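Local coordinates for protein Alp7A (Bacillus subtilis, PDB 5EC0) that binds ADP as an actin-like cytoskeletal protein and probably forms the filaments that segregate its plasmid, at residues 3-8 and 371-376; 15-18 and 23-26. All coordinates share one frame; numbering follows the deposited sequence.

Contact 1 and contact 2 share one sheet of the actin-like fold, because strands 2-10 and 14-19 are neighbours in it. Their centres lie about 14 Å apart. Contact 2 is the more deeply buried: it is strand on strand, held by main-chain hydrogen bonds, with mostly apolar or aromatic side chains on both faces. Contact 1 is only partly buried. There strand 2-10 meets helix 364-386 through polar and charged side chains, without main-chain bonds across. The same helix also packs on contact 2. The two touch where N7 O lies 2.8 Å from L18 N, a probable hydrogen bond. Contact 2 approaches the nucleotide through E25, whereas contact 1 lies away from the annotated sites.

Contact 1 (3-8 and 371-376); sequences ISRMNV and VLSRAE
This is a polar strand-to-helix contact in the actin-like fold, joining the first strand, 2-10, to the C-terminal helix 364-386. The axes of strand 5-8 and helix 371-376 run nearly antiparallel and approach to 9.0 Å. R5 reaches S373 and R374, and N7 reaches S373. R5 CD packs against S373 OG at 3.4 Å. The R5 chain is extended at chi2 but bends at chi3 (-40°), and its guanidinium turns to pass R374. R374 NE sits over one face of that group, offset toward the rim, 3.5 Å from R5 NH2. The two guanidinium planes are 47° apart. Both arginines form salt bridges to E370, one turn earlier on the helix, which probably offsets their like charges. R5 NH1 also bonds to Q377. With an alanine here in place of R5, Q377 would probably lose this partner, E370 one of its two arginines, and S373 OG the chain that packs on it. N7 is held from both ends of its amide: OD1 accepts from Q126, and ND2 bonds to E370 OE1 as well as to S373. S373 OG in turn bonds to E370 O. Across the contact, N7 ND2 donates to S373 OG at 3.0 Å, nearly straight at 168° and close to the amide plane.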
loop_
_atom_site.group_PDB
_atom_site.type_symbol
_atom_site.label_atom_id
_atom_site.label_comp_id
_atom_site.label_asym_id
_atom_site.label_seq_id
_atom_site.Cartn_x
_atom_site.Cartn_y
_atom_site.Cartn_z
ATOM N N ILE A 3 -11.368 -18.454 -3.407
ATOM C CA ILE A 3 -10.164 -17.657 -3.629
ATOM C C ILE A 3 -8.932 -18.328 -3.018
ATOM O O ILE A 3 -8.946 -18.676 -1.841
ATOM C CB ILE A 3 -10.300 -16.258 -3.007
ATOM C CG1 ILE A 3 -11.370 -15.447 -3.725
ATOM C CG2 ILE A 3 -8.958 -15.505 -3.028
ATOM C CD1 ILE A 3 -11.598 -14.120 -3.060
ATOM N N SER A 4 -7.865 -18.490 -3.796
ATOM C CA SER A 4 -6.686 -19.202 -3.314
ATOM C C SER A 4 -5.775 -18.308 -2.480
ATOM O O SER A 4 -5.318 -18.707 -1.408
ATOM C CB SER A 4 -5.892 -19.789 -4.485
ATOM O OG SER A 4 -6.681 -20.715 -5.200
ATOM N N ARG A 5 -5.494 -17.109 -2.986
ATOM C CA ARG A 5 -4.561 -16.189 -2.341
ATOM C C ARG A 5 -5.139 -14.784 -2.306
ATOM O O ARG A 5 -5.565 -14.247 -3.337
ATOM C CB ARG A 5 -3.208 -16.161 -3.079
ATOM C CG ARG A 5 -2.541 -17.531 -3.277
ATOM C CD ARG A 5 -1.231 -17.430 -4.088
ATOM N NE ARG A 5 -1.343 -16.468 -5.191
ATOM C CZ ARG A 5 -1.914 -16.730 -6.362
ATOM N NH1 ARG A 5 -2.418 -17.928 -6.594
ATOM N NH2 ARG A 5 -1.989 -15.792 -7.299
ATOM N N MET A 6 -5.168 -14.181 -1.130
ATOM C CA MET A 6 -5.532 -12.778 -1.058
ATOM C C MET A 6 -4.541 -12.002 -0.199
ATOM O O MET A 6 -4.368 -12.283 0.986
ATOM C CB MET A 6 -6.946 -12.602 -0.516
ATOM C CG MET A 6 -7.312 -11.138 -0.328
ATOM S SD MET A 6 -9.058 -10.969 -0.020
ATOM C CE MET A 6 -9.228 -9.185 0.062
ATOM N N ASN A 7 -3.906 -11.022 -0.831
ATOM C CA ASN A 7 -2.852 -10.221 -0.240
ATOM C C ASN A 7 -3.258 -8.759 -0.164
ATOM O O ASN A 7 -3.680 -8.182 -1.154
ATOM C CB ASN A 7 -1.571 -10.381 -1.051
ATOM C CG ASN A 7 -1.051 -11.811 -1.022
ATOM O OD1 ASN A 7 -0.860 -12.402 0.052
ATOM N ND2 ASN A 7 -0.827 -12.376 -2.194
ATOM N N VAL A 8 -3.128 -8.159 1.007
ATOM C CA VAL A 8 -3.683 -6.821 1.229
ATOM C C VAL A 8 -2.625 -5.910 1.818
ATOM O O VAL A 8 -1.937 -6.287 2.769
ATOM C CB VAL A 8 -4.914 -6.869 2.173
ATOM C CG1 VAL A 8 -5.348 -5.503 2.560
ATOM C CG2 VAL A 8 -6.070 -7.617 1.501
ATOM N N VAL A 371 4.674 -12.947 -3.567
ATOM C CA VAL A 371 5.739 -13.945 -3.602
ATOM C C VAL A 371 5.620 -14.921 -2.430
ATOM O O VAL A 371 5.732 -16.136 -2.608
ATOM C CB VAL A 371 7.145 -13.275 -3.562
ATOM C CG1 VAL A 371 8.251 -14.290 -3.140
ATOM C CG2 VAL A 371 7.490 -12.614 -4.885
ATOM N N LEU A 372 5.394 -14.398 -1.225
ATOM C CA LEU A 372 5.272 -15.284 -0.072
ATOM C C LEU A 372 4.042 -16.186 -0.198
ATOM O O LEU A 372 4.070 -17.334 0.220
ATOM C CB LEU A 372 5.231 -14.486 1.227
ATOM C CG LEU A 372 6.607 -13.921 1.611
ATOM C CD1 LEU A 372 6.563 -13.207 2.958
ATOM C CD2 LEU A 372 7.693 -15.038 1.603
ATOM N N SER A 373 2.970 -15.683 -0.794
ATOM C CA SER A 373 1.749 -16.476 -0.872
ATOM C C SER A 373 1.908 -17.578 -1.922
ATOM O O SER A 373 1.351 -18.649 -1.754
ATOM C CB SER A 373 0.522 -15.589 -1.162
ATOM O OG SER A 373 0.554 -15.072 -2.478
ATOM N N ARG A 374 2.687 -17.344 -2.981
ATOM C CA ARG A 374 2.978 -18.430 -3.928
ATOM C C ARG A 374 3.878 -19.500 -3.319
ATOM O O ARG A 374 3.755 -20.666 -3.650
ATOM C CB ARG A 374 3.655 -17.925 -5.202
ATOM C CG ARG A 374 2.961 -16.782 -5.883
ATOM C CD ARG A 374 2.014 -17.210 -6.969
ATOM N NE ARG A 374 1.521 -16.001 -7.628
ATOM C CZ ARG A 374 1.489 -15.812 -8.942
ATOM N NH1 ARG A 374 1.911 -16.765 -9.767
ATOM N NH2 ARG A 374 1.023 -14.667 -9.426
ATOM N N ALA A 375 4.811 -19.104 -2.464
ATOM C CA ALA A 375 5.701 -20.085 -1.860
ATOM C C ALA A 375 4.887 -20.907 -0.878
ATOM O O ALA A 375 5.025 -22.133 -0.799
ATOM C CB ALA A 375 6.879 -19.411 -1.182
ATOM N N GLU A 376 3.995 -20.231 -0.163
ATOM C CA GLU A 376 3.122 -20.924 0.764
ATOM C C GLU A 376 2.212 -21.913 0.033
ATOM O O GLU A 376 2.030 -23.042 0.478
ATOM C CB GLU A 376 2.284 -19.924 1.562
ATOM C CG GLU A 376 1.433 -20.590 2.624
ATOM C CD GLU A 376 2.264 -21.110 3.788
ATOM O OE1 GLU A 376 3.364 -20.559 4.032
ATOM O OE2 GLU A 376 1.812 -22.064 4.457
#

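Contact 2 (15-18 and 23-26); sequences YMNL and FFEL
Four main-chain hydrogen bonds join strands 15-18 and 23-26, the two arms of an antiparallel beta hairpin in the actin-like fold. Y15 and L26 form a hydrogen-bonded pair: Y15 N donates to L26 O at 2.9 Å, and L26 N donates to Y15 O at 2.9 Å. The first of these is clearly bent at the hydrogen, 135°, and the second is straighter. N17 and F24 form the next hydrogen-bonded pair. N17 N gives to F24 O at 3.2 Å, while the return bond from F24 N to N17 O is weak. M16 with E25 and L18 with F23 are the non-hydrogen-bonded pairs between and beyond them.

M16, L18, F23 and E25 share one face of the sheet. E25 lies beside M16, and its OE1 is 3.7 Å from M16 CG. The E25 carboxylate also forms a salt bridge to R362, a residue of the ADP pocket, and its side chain is about 5 Å from the bound ADP. This face therefore borders the nucleotide site. Helix 364-386 packs here, with L366 against M16, L18 and F23.

Y15, N17, F24 and L26 share the opposite face, where helix 95-112 packs on Y15 and F24. Y15 and L26 run alongside each other, with their CD1 atoms in apolar contact. The N17 amide slants across F24 and stands 78° to the ring. A chi1 of 69° tucks N17 CG between the N and C branches of its backbone and swings the amide toward the other strand. As modelled, N17 ND2 lies over one face of the F24 ring, though its exact placement is doubtful, and N17 OD1 has no partner in the model. Back on the M16 face, L18 CD2 comes up to the F23 ring at its edge and meets F23 CB at 3.7 Å.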
loop_
_atom_site.group_PDB
_atom_site.type_symbol
_atom_site.label_atom_id
_atom_site.label_comp_id
_atom_site.label_asym_id
_atom_site.label_seq_id
_atom_site.Cartn_x
_atom_site.Cartn_y
_atom_site.Cartn_z
ATOM N N TYR A 15 -5.844 1.523 -0.063
ATOM C CA TYR A 15 -5.995 0.095 0.140
ATOM C C TYR A 15 -5.661 -0.588 -1.189
ATOM O O TYR A 15 -6.208 -0.204 -2.213
ATOM C CB TYR A 15 -7.437 -0.226 0.577
ATOM C CG TYR A 15 -7.816 -1.687 0.518
ATOM C CD1 TYR A 15 -8.220 -2.279 -0.677
ATOM C CD2 TYR A 15 -7.787 -2.470 1.660
ATOM C CE1 TYR A 15 -8.567 -3.618 -0.733
ATOM C CE2 TYR A 15 -8.152 -3.816 1.619
ATOM C CZ TYR A 15 -8.526 -4.383 0.416
ATOM O OH TYR A 15 -8.879 -5.702 0.369
ATOM N N MET A 16 -4.768 -1.576 -1.179
ATOM C CA MET A 16 -4.417 -2.282 -2.411
ATOM C C MET A 16 -4.422 -3.756 -2.128
ATOM O O MET A 16 -4.028 -4.185 -1.029
ATOM C CB MET A 16 -3.045 -1.837 -2.944
ATOM C CG MET A 16 -2.780 -0.322 -2.859
ATOM S SD MET A 16 -1.164 0.093 -3.506
ATOM C CE MET A 16 -0.149 -0.908 -2.435
ATOM N N ASN A 17 -4.847 -4.556 -3.097
ATOM C CA ASN A 17 -4.877 -5.958 -2.762
ATOM C C ASN A 17 -4.663 -6.772 -4.053
ATOM O O ASN A 17 -5.026 -6.341 -5.150
ATOM C CB ASN A 17 -6.220 -6.289 -2.070
ATOM C CG ASN A 17 -7.398 -6.212 -3.023
ATOM O OD1 ASN A 17 -7.530 -7.045 -3.920
ATOM N ND2 ASN A 17 -8.007 -5.061 -3.065
ATOM N N LEU A 18 -4.115 -7.966 -3.926
ATOM C CA LEU A 18 -4.119 -8.887 -5.048
ATOM C C LEU A 18 -4.971 -10.098 -4.696
ATOM O O LEU A 18 -4.757 -10.754 -3.666
ATOM C CB LEU A 18 -2.697 -9.331 -5.403
ATOM C CG LEU A 18 -1.673 -8.359 -5.979
ATOM C CD1 LEU A 18 -0.250 -8.915 -5.776
ATOM C CD2 LEU A 18 -1.963 -8.186 -7.454
ATOM N N PHE A 23 -5.222 -7.468 -9.485
ATOM C CA PHE A 23 -5.017 -6.203 -8.786
ATOM C C PHE A 23 -6.182 -5.197 -8.894
ATOM O O PHE A 23 -6.741 -4.977 -9.972
ATOM C CB PHE A 23 -3.735 -5.530 -9.299
ATOM C CG PHE A 23 -3.475 -4.178 -8.686
ATOM C CD1 PHE A 23 -2.825 -4.074 -7.457
ATOM C CD2 PHE A 23 -3.888 -3.012 -9.332
ATOM C CE1 PHE A 23 -2.589 -2.831 -6.872
ATOM C CE2 PHE A 23 -3.664 -1.760 -8.755
ATOM C CZ PHE A 23 -3.010 -1.668 -7.523
ATOM N N PHE A 24 -6.540 -4.596 -7.761
ATOM C CA PHE A 24 -7.317 -3.358 -7.753
ATOM C C PHE A 24 -7.056 -2.657 -6.429
ATOM O O PHE A 24 -6.515 -3.256 -5.499
ATOM C CB PHE A 24 -8.830 -3.600 -7.971
ATOM C CG PHE A 24 -9.509 -4.328 -6.842
ATOM C CD1 PHE A 24 -9.985 -3.634 -5.735
ATOM C CD2 PHE A 24 -9.695 -5.703 -6.894
ATOM C CE1 PHE A 24 -10.624 -4.300 -4.693
ATOM C CE2 PHE A 24 -10.350 -6.374 -5.859
ATOM C CZ PHE A 24 -10.812 -5.666 -4.754
ATOM N N GLU A 25 -7.421 -1.384 -6.363
ATOM C CA GLU A 25 -7.191 -0.574 -5.181
ATOM C C GLU A 25 -8.355 0.389 -4.958
ATOM O O GLU A 25 -9.135 0.655 -5.864
ATOM C CB GLU A 25 -5.871 0.194 -5.296
ATOM C CG GLU A 25 -5.659 0.922 -6.607
ATOM C CD GLU A 25 -4.352 1.717 -6.632
ATOM O OE1 GLU A 25 -3.775 1.934 -5.556
ATOM O OE2 GLU A 25 -3.898 2.131 -7.725
ATOM N N LEU A 26 -8.459 0.889 -3.735
ATOM C CA LEU A 26 -9.568 1.721 -3.291
ATOM C C LEU A 26 -9.000 2.816 -2.440
ATOM O O LEU A 26 -8.028 2.582 -1.721
ATOM C CB LEU A 26 -10.581 0.927 -2.445
ATOM C CG LEU A 26 -11.270 -0.337 -2.959
ATOM C CD1 LEU A 26 -11.979 -1.053 -1.809
ATOM C CD2 LEU A 26 -12.253 0.028 -4.053
#